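Local structure of putative LacI-family transcriptional regulator (Bacteroides fragilis, 3GBV) at residues Pro16-Gly21 against Ile47-Pro52; Tyr53-Phe58 against Pro80-Gly85; Leu110-Gln115 against Thr278-Ile283; Phe123-Leu128 against Ile159-Tyr164; Val133-Ile138 against Val201-Thr206. The protein probably regulates transcription as a member of the LacI family, using a periplasmic-binding-protein-like domain that in relatives senses a small effector molecule. One frame throughout, in Å; residues are numbered along the deposited sequence.

Contact 1: residues Pro16-Gly21 against Ile47-Pro52. With EDO (1,2-ethanediol), chain C.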
# COMPACT_ATOMS: atom_id res chain seq x y z
N PRO A 16 4.65 8.12 23.54
CA PRO A 16 3.75 7.68 24.61
C PRO A 16 4.15 6.31 25.16
O PRO A 16 4.51 5.42 24.40
CB PRO A 16 2.39 7.61 23.91
CG PRO A 16 2.50 8.61 22.80
CD PRO A 16 3.90 8.37 22.29
N LYS A 17 4.11 6.15 26.48
CA LYS A 17 4.43 4.87 27.09
C LYS A 17 3.51 3.85 26.43
O LYS A 17 2.38 4.17 26.08
CB LYS A 17 4.18 4.89 28.60
CG LYS A 17 5.22 5.65 29.43
CD LYS A 17 4.78 5.79 30.89
CE LYS A 17 5.77 6.59 31.73
NZ LYS A 17 5.20 6.99 33.05
N HIS A 18 4.00 2.62 26.26
CA HIS A 18 3.21 1.57 25.63
C HIS A 18 3.80 0.20 25.92
O HIS A 18 4.87 0.09 26.52
CB HIS A 18 3.18 1.80 24.12
CG HIS A 18 4.52 1.70 23.46
ND1 HIS A 18 5.46 2.70 23.53
CD2 HIS A 18 5.10 0.69 22.76
CE1 HIS A 18 6.56 2.32 22.90
NE2 HIS A 18 6.37 1.10 22.43
N LEU A 19 3.10 -0.85 25.49
CA LEU A 19 3.57 -2.22 25.68
C LEU A 19 4.14 -2.70 24.35
O LEU A 19 3.67 -2.29 23.29
CB LEU A 19 2.41 -3.14 26.07
CG LEU A 19 1.54 -2.77 27.27
CD1 LEU A 19 0.39 -3.76 27.40
CD2 LEU A 19 2.39 -2.76 28.53
N GLU A 20 5.15 -3.56 24.40
CA GLU A 20 5.77 -4.09 23.19
C GLU A 20 4.69 -4.71 22.31
O GLU A 20 3.89 -5.51 22.78
CB GLU A 20 6.82 -5.14 23.54
CG GLU A 20 7.27 -5.97 22.36
CD GLU A 20 8.54 -6.75 22.63
OE1 GLU A 20 8.62 -7.44 23.67
OE2 GLU A 20 9.47 -6.68 21.79
N GLY A 21 4.68 -4.35 21.03
CA GLY A 21 3.68 -4.89 20.12
C GLY A 21 2.61 -3.86 19.79
O GLY A 21 1.81 -4.05 18.87
N ILE A 47 15.40 7.50 23.48
CA ILE A 47 13.97 7.32 23.59
C ILE A 47 13.50 7.39 25.03
O ILE A 47 14.01 6.69 25.89
CB ILE A 47 13.55 5.95 23.02
CG1 ILE A 47 14.04 5.80 21.58
CG2 ILE A 47 12.03 5.81 23.11
CD1 ILE A 47 13.75 4.44 20.97
N THR A 48 12.53 8.26 25.29
CA THR A 48 11.96 8.35 26.62
C THR A 48 10.46 8.29 26.41
O THR A 48 9.95 8.86 25.45
CB THR A 48 12.31 9.66 27.37
OG1 THR A 48 11.57 10.75 26.82
CG2 THR A 48 13.79 9.94 27.27
N HIS A 49 9.78 7.60 27.31
CA HIS A 49 8.34 7.47 27.22
C HIS A 49 7.70 8.39 28.23
O HIS A 49 8.28 8.69 29.28
CB HIS A 49 7.95 6.03 27.50
CG HIS A 49 8.62 5.06 26.58
ND1 HIS A 49 8.26 4.93 25.26
CD2 HIS A 49 9.68 4.24 26.77
CE1 HIS A 49 9.07 4.06 24.67
NE2 HIS A 49 9.94 3.63 25.57
N TYR A 50 6.50 8.86 27.91
CA TYR A 50 5.81 9.78 28.79
C TYR A 50 4.37 9.38 29.07
O TYR A 50 3.75 8.67 28.27
CB TYR A 50 5.82 11.18 28.17
CG TYR A 50 4.95 11.33 26.94
CD1 TYR A 50 3.58 11.58 27.07
CD2 TYR A 50 5.50 11.28 25.66
CE1 TYR A 50 2.78 11.79 25.94
CE2 TYR A 50 4.70 11.48 24.52
CZ TYR A 50 3.35 11.74 24.67
OH TYR A 50 2.56 11.99 23.56
N ASP A 51 3.85 9.83 30.21
CA ASP A 51 2.47 9.55 30.57
C ASP A 51 1.72 10.62 29.78
O ASP A 51 1.92 11.81 30.01
CB ASP A 51 2.24 9.75 32.07
CG ASP A 51 0.89 9.22 32.52
OD1 ASP A 51 -0.06 9.26 31.71
OD2 ASP A 51 0.79 8.77 33.68
N PRO A 52 0.86 10.22 28.85
CA PRO A 52 0.12 11.19 28.04
C PRO A 52 -1.03 11.91 28.73
O PRO A 52 -1.47 12.96 28.26
CB PRO A 52 -0.40 10.34 26.87
CG PRO A 52 0.39 9.05 26.94
CD PRO A 52 0.57 8.85 28.41
C1 EDO C . 1.78 15.21 24.96
O1 EDO C . 0.89 15.72 23.96
C2 EDO C . 1.01 15.01 26.27
O2 EDO C . -0.08 14.10 26.06
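Strand 9-16 ends here beside strand 43-50, an edge strand of the parallel sheet in one lobe of the periplasmic-binding-protein-like fold. Pro16 and Tyr50 form a parallel bridge. Just past it, Lys17 N donates to Tyr50 O at 3.1 Å. The bond is nearly straight (167°), but the donor sits above the carbonyl plane. The Lys17 side chain then runs obliquely across the strand. Its CB lies near Tyr50 O. A chi1 of -75° sets CG anti to the carbonyl carbon, and CG presses on His49 CB at 3.4 Å. From there the chain is extended. CD passes the carbonyl of Tyr50, and CE comes up to Asp51 N. NZ ends beside Asp51 CB. Lys17 NZ stays 4.8 Å from Asp51 OD2, too far for a salt bridge.

Tyr50 receives Pro16 over one ring face, with a CH-pi contact from Pro16 CA to the ring centroid of 4.0 Å. Its OH is hydrogen-bonded to Ala76 O and Thr78 OG1, which anchor the tip of the ring. Pro16 CB also touches Pro52 CG. His18 folds back, and its ND1 donates in the ring plane to Pro16 O at 3.0 Å. His18 CE1 meets His49 CE1 at 3.5 Å, with the two rings oblique. His49 ND1 is buried without a polar partner. A 1,2-ethanediol, probably from the crystallisation liquor, donates from O2 to Pro52 O at 2.8 Å.

Contact 2: residues Tyr53-Phe58 against Pro80-Gly85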
# COMPACT_ATOMS: atom_id res chain seq x y z
N TYR A 53 -1.52 11.37 29.84
CA TYR A 53 -2.65 12.00 30.50
C TYR A 53 -2.39 12.59 31.87
O TYR A 53 -3.31 13.09 32.52
CB TYR A 53 -3.80 10.99 30.54
CG TYR A 53 -4.01 10.33 29.19
CD1 TYR A 53 -3.38 9.12 28.87
CD2 TYR A 53 -4.76 10.95 28.19
CE1 TYR A 53 -3.48 8.56 27.60
CE2 TYR A 53 -4.88 10.40 26.92
CZ TYR A 53 -4.23 9.21 26.63
OH TYR A 53 -4.34 8.68 25.37
N ASP A 54 -1.13 12.56 32.28
CA ASP A 54 -0.73 13.11 33.56
C ASP A 54 0.12 14.34 33.25
O ASP A 54 1.32 14.23 32.99
CB ASP A 54 0.09 12.09 34.34
CG ASP A 54 0.44 12.56 35.74
OD1 ASP A 54 0.90 13.72 35.89
OD2 ASP A 54 0.25 11.78 36.69
N TYR A 55 -0.50 15.52 33.27
CA TYR A 55 0.18 16.77 32.97
C TYR A 55 1.47 16.94 33.75
O TYR A 55 2.54 17.15 33.16
CB TYR A 55 -0.73 17.96 33.27
CG TYR A 55 -0.00 19.29 33.31
CD1 TYR A 55 0.30 19.99 32.14
CD2 TYR A 55 0.38 19.85 34.53
CE1 TYR A 55 0.97 21.22 32.19
CE2 TYR A 55 1.05 21.07 34.59
CZ TYR A 55 1.34 21.75 33.42
OH TYR A 55 1.97 22.97 33.51
N ASN A 56 1.37 16.89 35.07
CA ASN A 56 2.53 17.06 35.92
C ASN A 56 3.63 16.06 35.56
O ASN A 56 4.81 16.39 35.60
CB ASN A 56 2.12 16.92 37.38
CG ASN A 56 1.07 17.94 37.79
OD1 ASN A 56 1.36 19.13 37.92
ND2 ASN A 56 -0.16 17.47 37.99
N SER A 57 3.23 14.84 35.20
CA SER A 57 4.19 13.81 34.83
C SER A 57 4.85 14.16 33.51
O SER A 57 6.08 14.14 33.39
CB SER A 57 3.52 12.44 34.72
OG SER A 57 4.46 11.45 34.34
N PHE A 58 4.02 14.49 32.51
CA PHE A 58 4.52 14.85 31.19
C PHE A 58 5.50 16.01 31.27
O PHE A 58 6.53 16.01 30.59
CB PHE A 58 3.37 15.22 30.25
CG PHE A 58 3.84 15.75 28.92
CD1 PHE A 58 4.51 14.92 28.03
CD2 PHE A 58 3.71 17.10 28.60
CE1 PHE A 58 5.04 15.42 26.84
CE2 PHE A 58 4.24 17.61 27.41
CZ PHE A 58 4.91 16.77 26.53
N PRO A 80 -2.41 17.67 23.08
CA PRO A 80 -1.71 18.92 22.75
C PRO A 80 -1.74 20.04 23.80
O PRO A 80 -0.79 20.81 23.90
CB PRO A 80 -2.34 19.33 21.42
CG PRO A 80 -3.73 18.78 21.51
CD PRO A 80 -3.50 17.41 22.13
N GLN A 81 -2.82 20.13 24.57
CA GLN A 81 -2.91 21.19 25.57
C GLN A 81 -1.92 21.10 26.73
O GLN A 81 -1.90 21.96 27.60
CB GLN A 81 -4.34 21.29 26.12
CG GLN A 81 -4.96 19.97 26.51
CD GLN A 81 -5.80 19.37 25.40
OE1 GLN A 81 -5.35 19.24 24.26
NE2 GLN A 81 -7.04 19.00 25.74
N TYR A 82 -1.10 20.06 26.73
CA TYR A 82 -0.09 19.91 27.78
C TYR A 82 1.28 20.24 27.20
O TYR A 82 2.28 20.18 27.92
CB TYR A 82 -0.04 18.46 28.29
CG TYR A 82 -1.20 18.00 29.14
CD1 TYR A 82 -2.23 18.87 29.51
CD2 TYR A 82 -1.27 16.67 29.57
CE1 TYR A 82 -3.30 18.42 30.29
CE2 TYR A 82 -2.34 16.22 30.34
CZ TYR A 82 -3.35 17.10 30.70
OH TYR A 82 -4.41 16.65 31.46
N THR A 83 1.34 20.61 25.92
CA THR A 83 2.63 20.85 25.25
C THR A 83 3.19 22.24 25.00
O THR A 83 4.38 22.37 24.75
CB THR A 83 2.66 20.13 23.89
OG1 THR A 83 1.84 20.85 22.95
CG2 THR A 83 2.13 18.71 24.02
N LYS A 84 2.36 23.28 25.04
CA LYS A 84 2.87 24.63 24.78
C LYS A 84 4.19 24.93 25.51
O LYS A 84 5.12 25.48 24.92
CB LYS A 84 1.82 25.67 25.17
CG LYS A 84 2.16 27.07 24.70
CD LYS A 84 1.04 28.04 25.01
CE LYS A 84 1.29 29.36 24.30
NZ LYS A 84 2.67 29.86 24.57
N GLY A 85 4.27 24.55 26.78
CA GLY A 85 5.48 24.80 27.52
C GLY A 85 6.69 24.11 26.91
O GLY A 85 7.77 24.70 26.82
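Helix 55-66 begins with an N-cap at Asp54, and its first turn packs on the 3-10 turn 80-82 that precedes helix 84-93. The tight part centres on the Tyr82 ring. Tyr55 CB stands over the middle of one face, 3.7 Å from the ring centroid of Tyr82. The Tyr55 ring then turns its edge to the same face, a T-shaped pair with planes at 74°. Phe58 comes in from the buried side. Its CE2 meets Tyr82 O at 3.3 Å, near the plane of the Phe58 ring, and its CD2 rests on Tyr82 CB.

The other side is looser. Tyr55 is solvent-exposed, and Tyr82 OH comes only to 3.9 Å from Tyr53 O. Tyr53 CB is directed away from segment 80-85, and its ring stacks on that of His145. Both segments also have internal hydrogen bonds. Pro80 O accepts from both Thr83 N and Thr83 OG1. At the helix start, Ser57 N donates to Asp54 OD1 at 2.7 Å, from above the carboxylate plane.

Contact 3: residues Leu110-Gln115 against Thr278-Ile283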
# COMPACT_ATOMS: atom_id res chain seq x y z
N LEU A 110 9.70 21.60 12.70
CA LEU A 110 10.65 21.70 11.61
C LEU A 110 10.08 20.84 10.49
O LEU A 110 10.16 21.20 9.32
CB LEU A 110 12.01 21.15 12.02
CG LEU A 110 12.97 20.80 10.87
CD1 LEU A 110 13.45 22.07 10.16
CD2 LEU A 110 14.15 20.03 11.43
N ALA A 111 9.51 19.70 10.88
CA ALA A 111 8.92 18.75 9.94
C ALA A 111 7.88 17.84 10.60
O ALA A 111 7.91 17.61 11.82
CB ALA A 111 10.02 17.91 9.32
N PHE A 112 6.96 17.32 9.79
CA PHE A 112 5.89 16.44 10.25
C PHE A 112 5.81 15.21 9.38
O PHE A 112 5.92 15.29 8.16
CB PHE A 112 4.54 17.17 10.21
CG PHE A 112 3.35 16.25 10.39
CD1 PHE A 112 3.04 15.70 11.63
CD2 PHE A 112 2.54 15.92 9.30
CE1 PHE A 112 1.94 14.85 11.79
CE2 PHE A 112 1.44 15.07 9.45
CZ PHE A 112 1.14 14.54 10.69
N PHE A 113 5.60 14.07 10.03
CA PHE A 113 5.47 12.79 9.36
C PHE A 113 4.24 12.13 9.93
O PHE A 113 4.17 11.85 11.14
CB PHE A 113 6.69 11.90 9.61
CG PHE A 113 7.94 12.38 8.92
CD1 PHE A 113 8.19 12.05 7.60
CD2 PHE A 113 8.85 13.19 9.59
CE1 PHE A 113 9.32 12.53 6.95
CE2 PHE A 113 9.99 13.67 8.95
CZ PHE A 113 10.22 13.34 7.62
N GLY A 114 3.27 11.89 9.06
CA GLY A 114 2.02 11.27 9.47
C GLY A 114 1.02 11.36 8.33
O GLY A 114 1.32 11.92 7.27
N GLN A 115 -0.16 10.81 8.53
CA GLN A 115 -1.16 10.87 7.49
C GLN A 115 -1.88 12.20 7.48
O GLN A 115 -1.85 12.95 8.45
CB GLN A 115 -2.23 9.78 7.67
CG GLN A 115 -1.75 8.36 7.56
CD GLN A 115 -2.91 7.38 7.50
OE1 GLN A 115 -3.92 7.55 8.20
NE2 GLN A 115 -2.78 6.36 6.68
N THR A 278 5.95 19.38 5.72
CA THR A 278 4.89 18.38 5.71
C THR A 278 5.21 17.16 4.87
O THR A 278 5.49 17.25 3.67
CB THR A 278 3.56 18.98 5.20
OG1 THR A 278 3.73 19.40 3.84
CG2 THR A 278 3.16 20.17 6.06
N ASN A 279 5.17 16.00 5.52
CA ASN A 279 5.43 14.72 4.88
C ASN A 279 4.25 13.81 5.18
O ASN A 279 4.23 13.09 6.18
CB ASN A 279 6.73 14.14 5.43
CG ASN A 279 7.91 15.04 5.17
OD1 ASN A 279 8.53 14.97 4.11
ND2 ASN A 279 8.21 15.91 6.12
N TYR A 280 3.24 13.88 4.31
CA TYR A 280 2.05 13.08 4.47
C TYR A 280 2.34 11.65 4.05
O TYR A 280 2.77 11.39 2.93
CB TYR A 280 0.90 13.67 3.64
CG TYR A 280 0.30 14.93 4.25
CD1 TYR A 280 -0.09 14.96 5.59
CD2 TYR A 280 0.09 16.07 3.47
CE1 TYR A 280 -0.67 16.09 6.15
CE2 TYR A 280 -0.50 17.22 4.02
CZ TYR A 280 -0.88 17.22 5.35
OH TYR A 280 -1.48 18.34 5.89
N MSE A 281 2.14 10.73 4.98
CA MSE A 281 2.38 9.31 4.73
C MSE A 281 1.22 8.71 3.93
O MSE A 281 0.13 9.28 3.90
CB MSE A 281 2.54 8.57 6.06
CG MSE A 281 3.66 9.15 6.92
SE MSE A 281 5.35 9.01 5.90
CE MSE A 281 5.74 7.09 5.90
N PRO A 282 1.43 7.56 3.29
CA PRO A 282 0.35 6.94 2.51
C PRO A 282 -0.80 6.38 3.35
O PRO A 282 -0.66 6.12 4.54
CB PRO A 282 1.07 5.84 1.73
CG PRO A 282 2.16 5.44 2.66
CD PRO A 282 2.66 6.76 3.20
N ILE A 283 -1.95 6.23 2.69
CA ILE A 283 -3.16 5.69 3.31
C ILE A 283 -3.35 4.31 2.67
O ILE A 283 -4.13 4.14 1.73
CB ILE A 283 -4.36 6.64 3.00
CG1 ILE A 283 -4.08 8.02 3.63
CG2 ILE A 283 -5.67 6.06 3.50
CD1 ILE A 283 -4.93 9.13 3.07
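Phe113 and Asn279 lie side by side and point the same way, on one face of a parallel strand pair. The Phe113 ring and the Asn279 amide are stacked, with planes only 12° apart. Asn279 CB comes to 3.3 Å from Phe113 CD1, and ND2 lies over the rim of the ring. A chi1 of -60° at Asn279 carries its amide back to the neighbouring strand, where ND2 donates to Phe112 O at 3.1 Å. Asn279 N donates to Phe112 O as well, at 2.8 Å, so two N-H groups share this oxygen.

The opposite face holds Phe112 and Tyr280, which cross obliquely. Tyr280 CE1 meets the edge of the Phe112 ring at CE2. Gly114 N sits over one face of the Phe112 ring; a CB on Gly114 would clash with that ring. The strands stay joined by Gly114 N to Asn279 O and by a short 2.7 Å bond from Met281 N to Gly114 O. Selenomethionine Met281 curls back, with CG over Gly114.

Gln115 is extended. Its NE2 donates to Pro282 O at 3.0 Å, while OE1 is held by Ser120. Ile283 CG1 packs against this amide. The side-chain amides of Asn279 and Gln115 donate to backbone carbonyls and so add to the strand pairing. Asn279 ties the edge strand 278-280 to the sheet, and Gln115 adds a bond beyond it, toward the other lobe.

Contact 4: residues Phe123-Leu128 against Ile159-Tyr164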
# COMPACT_ATOMS: atom_id res chain seq x y z
N PHE A 123 -11.33 8.73 3.24
CA PHE A 123 -11.07 7.46 2.58
C PHE A 123 -11.68 6.30 3.36
O PHE A 123 -12.24 5.37 2.77
CB PHE A 123 -9.55 7.24 2.46
CG PHE A 123 -9.16 5.84 2.03
CD1 PHE A 123 -9.13 5.48 0.69
CD2 PHE A 123 -8.83 4.89 2.98
CE1 PHE A 123 -8.74 4.19 0.30
CE2 PHE A 123 -8.45 3.59 2.61
CZ PHE A 123 -8.41 3.25 1.27
N ALA A 124 -11.55 6.36 4.68
CA ALA A 124 -12.07 5.32 5.56
C ALA A 124 -13.58 5.23 5.41
O ALA A 124 -14.14 4.14 5.44
CB ALA A 124 -11.70 5.61 7.01
N ALA A 125 -14.22 6.38 5.24
CA ALA A 125 -15.67 6.44 5.06
C ALA A 125 -16.07 5.73 3.77
O ALA A 125 -17.02 4.95 3.76
CB ALA A 125 -16.13 7.89 5.03
N ARG A 126 -15.34 6.02 2.69
CA ARG A 126 -15.60 5.40 1.39
C ARG A 126 -15.55 3.89 1.53
O ARG A 126 -16.47 3.19 1.10
CB ARG A 126 -14.55 5.85 0.37
CG ARG A 126 -14.41 4.98 -0.89
CD ARG A 126 -15.67 4.98 -1.72
NE ARG A 126 -15.59 4.08 -2.88
CZ ARG A 126 -14.83 4.28 -3.95
NH1 ARG A 126 -14.06 5.36 -4.05
NH2 ARG A 126 -14.85 3.41 -4.95
N MSE A 127 -14.49 3.38 2.14
CA MSE A 127 -14.32 1.94 2.30
C MSE A 127 -15.39 1.30 3.18
O MSE A 127 -15.83 0.18 2.92
CB MSE A 127 -12.93 1.60 2.87
CG MSE A 127 -11.75 2.07 2.01
SE MSE A 127 -11.92 1.38 0.19
CE MSE A 127 -11.78 -0.60 0.46
N LEU A 128 -15.79 2.00 4.24
CA LEU A 128 -16.81 1.47 5.13
C LEU A 128 -18.16 1.36 4.42
O LEU A 128 -18.90 0.39 4.60
CB LEU A 128 -16.98 2.35 6.36
CG LEU A 128 -18.02 1.82 7.35
CD1 LEU A 128 -17.43 0.64 8.10
CD2 LEU A 128 -18.43 2.91 8.33
N ILE A 159 -13.46 13.89 11.49
CA ILE A 159 -14.07 15.00 10.78
C ILE A 159 -14.15 14.71 9.27
O ILE A 159 -15.15 15.04 8.62
CB ILE A 159 -13.27 16.31 11.01
CG1 ILE A 159 -13.46 16.77 12.46
CG2 ILE A 159 -13.74 17.40 10.06
CD1 ILE A 159 -12.61 17.98 12.83
N GLY A 160 -13.11 14.10 8.72
CA GLY A 160 -13.11 13.79 7.30
C GLY A 160 -14.11 12.68 7.03
O GLY A 160 -14.74 12.62 5.97
N PHE A 161 -14.25 11.80 8.01
CA PHE A 161 -15.18 10.68 7.92
C PHE A 161 -16.62 11.21 7.83
O PHE A 161 -17.39 10.83 6.95
CB PHE A 161 -15.02 9.80 9.15
CG PHE A 161 -15.95 8.63 9.19
CD1 PHE A 161 -15.63 7.45 8.52
CD2 PHE A 161 -17.16 8.70 9.88
CE1 PHE A 161 -16.48 6.36 8.53
CE2 PHE A 161 -18.03 7.60 9.90
CZ PHE A 161 -17.68 6.43 9.22
N ARG A 162 -16.96 12.11 8.75
CA ARG A 162 -18.30 12.67 8.78
C ARG A 162 -18.60 13.49 7.53
O ARG A 162 -19.75 13.56 7.09
CB ARG A 162 -18.49 13.52 10.04
CG ARG A 162 -18.42 12.73 11.36
CD ARG A 162 -18.44 13.68 12.57
NE ARG A 162 -18.23 12.98 13.84
CZ ARG A 162 -19.12 12.19 14.44
NH1 ARG A 162 -20.32 11.99 13.92
NH2 ARG A 162 -18.80 11.59 15.57
N GLN A 163 -17.57 14.13 6.96
CA GLN A 163 -17.80 14.93 5.77
C GLN A 163 -18.25 14.02 4.63
O GLN A 163 -19.22 14.32 3.93
CB GLN A 163 -16.53 15.66 5.34
CG GLN A 163 -16.79 16.74 4.30
CD GLN A 163 -15.52 17.44 3.83
OE1 GLN A 163 -14.67 17.82 4.64
NE2 GLN A 163 -15.40 17.61 2.52
N TYR A 164 -17.54 12.91 4.44
CA TYR A 164 -17.88 11.96 3.39
C TYR A 164 -19.30 11.44 3.62
O TYR A 164 -20.10 11.35 2.68
CB TYR A 164 -16.92 10.77 3.39
CG TYR A 164 -17.20 9.79 2.27
CD1 TYR A 164 -16.47 9.83 1.07
CD2 TYR A 164 -18.22 8.83 2.39
CE1 TYR A 164 -16.75 8.95 0.02
CE2 TYR A 164 -18.51 7.96 1.35
CZ TYR A 164 -17.77 8.02 0.17
OH TYR A 164 -18.05 7.17 -0.86
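Ala125 CB is the small knob of this helix pair. It fits into the hollow between Phe161 and Tyr164, one turn apart on the partner helix. Ala125 CB touches Tyr164 CB at 3.4 Å and Phe161 CD1 at 3.6 Å. The small residue goes with a close approach: the axes of helices 123-128 and 159-164 come to 8.0 Å and cross at -49°.

The two aromatic side chains straddle Ala125. Both have CG anti to the backbone N. Tyr164 lays one ring face flat on the backbone, with Arg126 N 3.8 Å above the Tyr164 ring plane and over its centre. Arg126 bends at chi2 and passes the ring tip, where its CD meets Tyr164 OH at 3.3 Å. Its guanidinium goes on to a salt bridge with Glu289 of the second subunit. The Phe161 ring fills the groove between Ala125 and Leu128. Leu128 CD2 meets the edge of this ring at Phe161 CZ, 3.7 Å away.

Leu128 and Phe161 both also rest on Ile138 of the strand between the helices in sequence. Two helices packed on one face of a parallel-stranded core are characteristic of the three-layer alpha/beta/alpha lobe of this binding-protein fold.

Contact 5: residues Val133-Ile138 against Val201-Thr206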
# COMPACT_ATOMS: atom_id res chain seq x y z
N VAL A 133 -23.15 -0.74 2.35
CA VAL A 133 -24.01 -0.18 1.31
C VAL A 133 -25.41 0.20 1.79
O VAL A 133 -25.74 1.39 1.89
CB VAL A 133 -24.16 -1.15 0.14
CG1 VAL A 133 -24.28 -0.37 -1.17
CG2 VAL A 133 -22.97 -2.11 0.10
N ASN A 134 -26.23 -0.80 2.07
CA ASN A 134 -27.60 -0.56 2.51
C ASN A 134 -27.78 -0.75 4.02
O ASN A 134 -28.54 -1.61 4.46
CB ASN A 134 -28.56 -1.47 1.75
CG ASN A 134 -28.46 -1.28 0.24
OD1 ASN A 134 -28.71 -0.19 -0.28
ND2 ASN A 134 -28.10 -2.35 -0.46
N ASP A 135 -27.09 0.08 4.79
CA ASP A 135 -27.15 0.04 6.25
C ASP A 135 -27.73 1.34 6.79
O ASP A 135 -27.29 2.43 6.41
CB ASP A 135 -25.74 -0.17 6.82
CG ASP A 135 -25.53 -1.56 7.38
OD1 ASP A 135 -25.93 -1.80 8.53
OD2 ASP A 135 -24.97 -2.41 6.66
N ARG A 136 -28.70 1.23 7.68
CA ARG A 136 -29.33 2.42 8.24
C ARG A 136 -28.42 3.12 9.25
O ARG A 136 -28.51 4.34 9.45
CB ARG A 136 -30.67 2.04 8.88
CG ARG A 136 -31.71 1.49 7.90
CD ARG A 136 -32.38 2.59 7.07
NE ARG A 136 -31.49 3.25 6.12
CZ ARG A 136 -31.20 2.80 4.89
NH1 ARG A 136 -31.72 1.66 4.45
NH2 ARG A 136 -30.38 3.49 4.11
N GLU A 137 -27.54 2.36 9.89
CA GLU A 137 -26.64 2.93 10.88
C GLU A 137 -25.28 2.27 10.87
O GLU A 137 -25.12 1.14 10.41
CB GLU A 137 -27.21 2.79 12.29
CG GLU A 137 -28.56 3.41 12.53
CD GLU A 137 -29.08 3.10 13.92
OE1 GLU A 137 -29.33 1.91 14.22
OE2 GLU A 137 -29.24 4.04 14.73
N ILE A 138 -24.30 2.99 11.39
CA ILE A 138 -22.94 2.48 11.52
C ILE A 138 -22.45 3.07 12.83
O ILE A 138 -23.08 3.99 13.37
CB ILE A 138 -22.03 2.92 10.34
CG1 ILE A 138 -21.99 4.45 10.21
CG2 ILE A 138 -22.54 2.31 9.04
CD1 ILE A 138 -20.96 5.13 11.09
N VAL A 201 -27.18 -2.83 14.26
CA VAL A 201 -25.94 -2.29 13.70
C VAL A 201 -25.02 -3.44 13.24
O VAL A 201 -24.74 -4.36 13.99
CB VAL A 201 -25.20 -1.40 14.75
CG1 VAL A 201 -24.83 -2.22 15.96
CG2 VAL A 201 -23.95 -0.78 14.13
N LYS A 202 -24.57 -3.37 11.98
CA LYS A 202 -23.72 -4.42 11.42
C LYS A 202 -22.31 -4.00 11.00
O LYS A 202 -21.44 -4.85 10.79
CB LYS A 202 -24.43 -5.06 10.23
CG LYS A 202 -25.82 -5.60 10.58
CD LYS A 202 -26.64 -5.95 9.35
CE LYS A 202 -26.34 -7.35 8.85
NZ LYS A 202 -24.89 -7.54 8.54
N HIS A 203 -22.07 -2.69 10.88
CA HIS A 203 -20.75 -2.22 10.49
C HIS A 203 -20.22 -1.11 11.40
O HIS A 203 -20.98 -0.25 11.85
CB HIS A 203 -20.78 -1.76 9.04
CG HIS A 203 -21.03 -2.87 8.07
ND1 HIS A 203 -22.23 -3.03 7.41
CD2 HIS A 203 -20.25 -3.91 7.70
CE1 HIS A 203 -22.18 -4.12 6.67
NE2 HIS A 203 -20.99 -4.68 6.83
N GLY A 204 -18.91 -1.14 11.65
CA GLY A 204 -18.31 -0.14 12.52
C GLY A 204 -16.89 0.24 12.13
O GLY A 204 -16.31 -0.36 11.23
N ILE A 205 -16.34 1.22 12.83
CA ILE A 205 -14.99 1.71 12.55
C ILE A 205 -14.40 2.40 13.77
O ILE A 205 -15.13 2.95 14.59
CB ILE A 205 -15.02 2.72 11.36
CG1 ILE A 205 -13.62 3.24 11.06
CG2 ILE A 205 -15.94 3.91 11.71
CD1 ILE A 205 -13.56 4.08 9.79
N THR A 206 -13.07 2.34 13.89
CA THR A 206 -12.35 3.00 14.97
C THR A 206 -11.17 3.76 14.34
O THR A 206 -10.64 3.33 13.31
CB THR A 206 -11.81 2.01 16.02
OG1 THR A 206 -11.29 2.75 17.13
CG2 THR A 206 -10.69 1.16 15.44
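Two neighbouring parallel strands of the second lobe of the periplasmic-binding-protein-like fold, 137-144 and 203-206, begin side by side here. Val201 comes first, in the loop before its strand. Val201 CG2 rests 4.3 Å from Ile138 CA and also near Glu137 O.

Lys202 follows. Lys202 CB lies 4.0 Å from Asp135 OD1, and the two side chains cross at about a right angle. The Lys202 chain bends near its end, so NZ remains 5.5 Å from Asp135 OD2. Its ion pair with Asp225 is long and weak.

His203 carries the polar contact. His203 ND1 donates to Asp135 OD2 at 2.9 Å. The oxygen lies in the imidazole plane, yet the ring is turned about 80° from the carboxylate and meets it from above. The bond is bent, 134° at the hydrogen. Asp135 has a chi1 of -108°, away from the staggered positions, with OD2 at the ring. The carboxylate may favour the protonated form of His203. The backbone of His203 is hydrogen-bonded to Val139.

Farther along, the Ile205 side chain packs on Ala124 and Phe161 of the adjoining helices. Back at the start of the strand, Ile138 CA makes a CA-H...O contact with His203 O at 3.4 Å.

Contacts 1 and 2 adjoin: Tyr50 CD1 lies 3.6 Å from Phe58 CD1, and the 1,2-ethanediol of contact 1 lies about 3 Å from the Thr83 side chain. Contact 3 belongs to the same sheet as contact 1, with centres about 21 Å apart. It also leads to the other lobe, where Ile283 CG2 meets Phe123 CD2 of contact 4 at 3.4 Å. Contacts 4 and 5 share a helix-sheet core, centres about 12 Å apart, with Leu128 CD1 3.5 Å from Gly204 O. Contacts 1 and 5 are about 33 Å apart, centre to centre. Contacts 3 and 4 both reach the second subunit. The 1,2-ethanediol at contacts 1 and 2 probably comes from the crystallisation liquor.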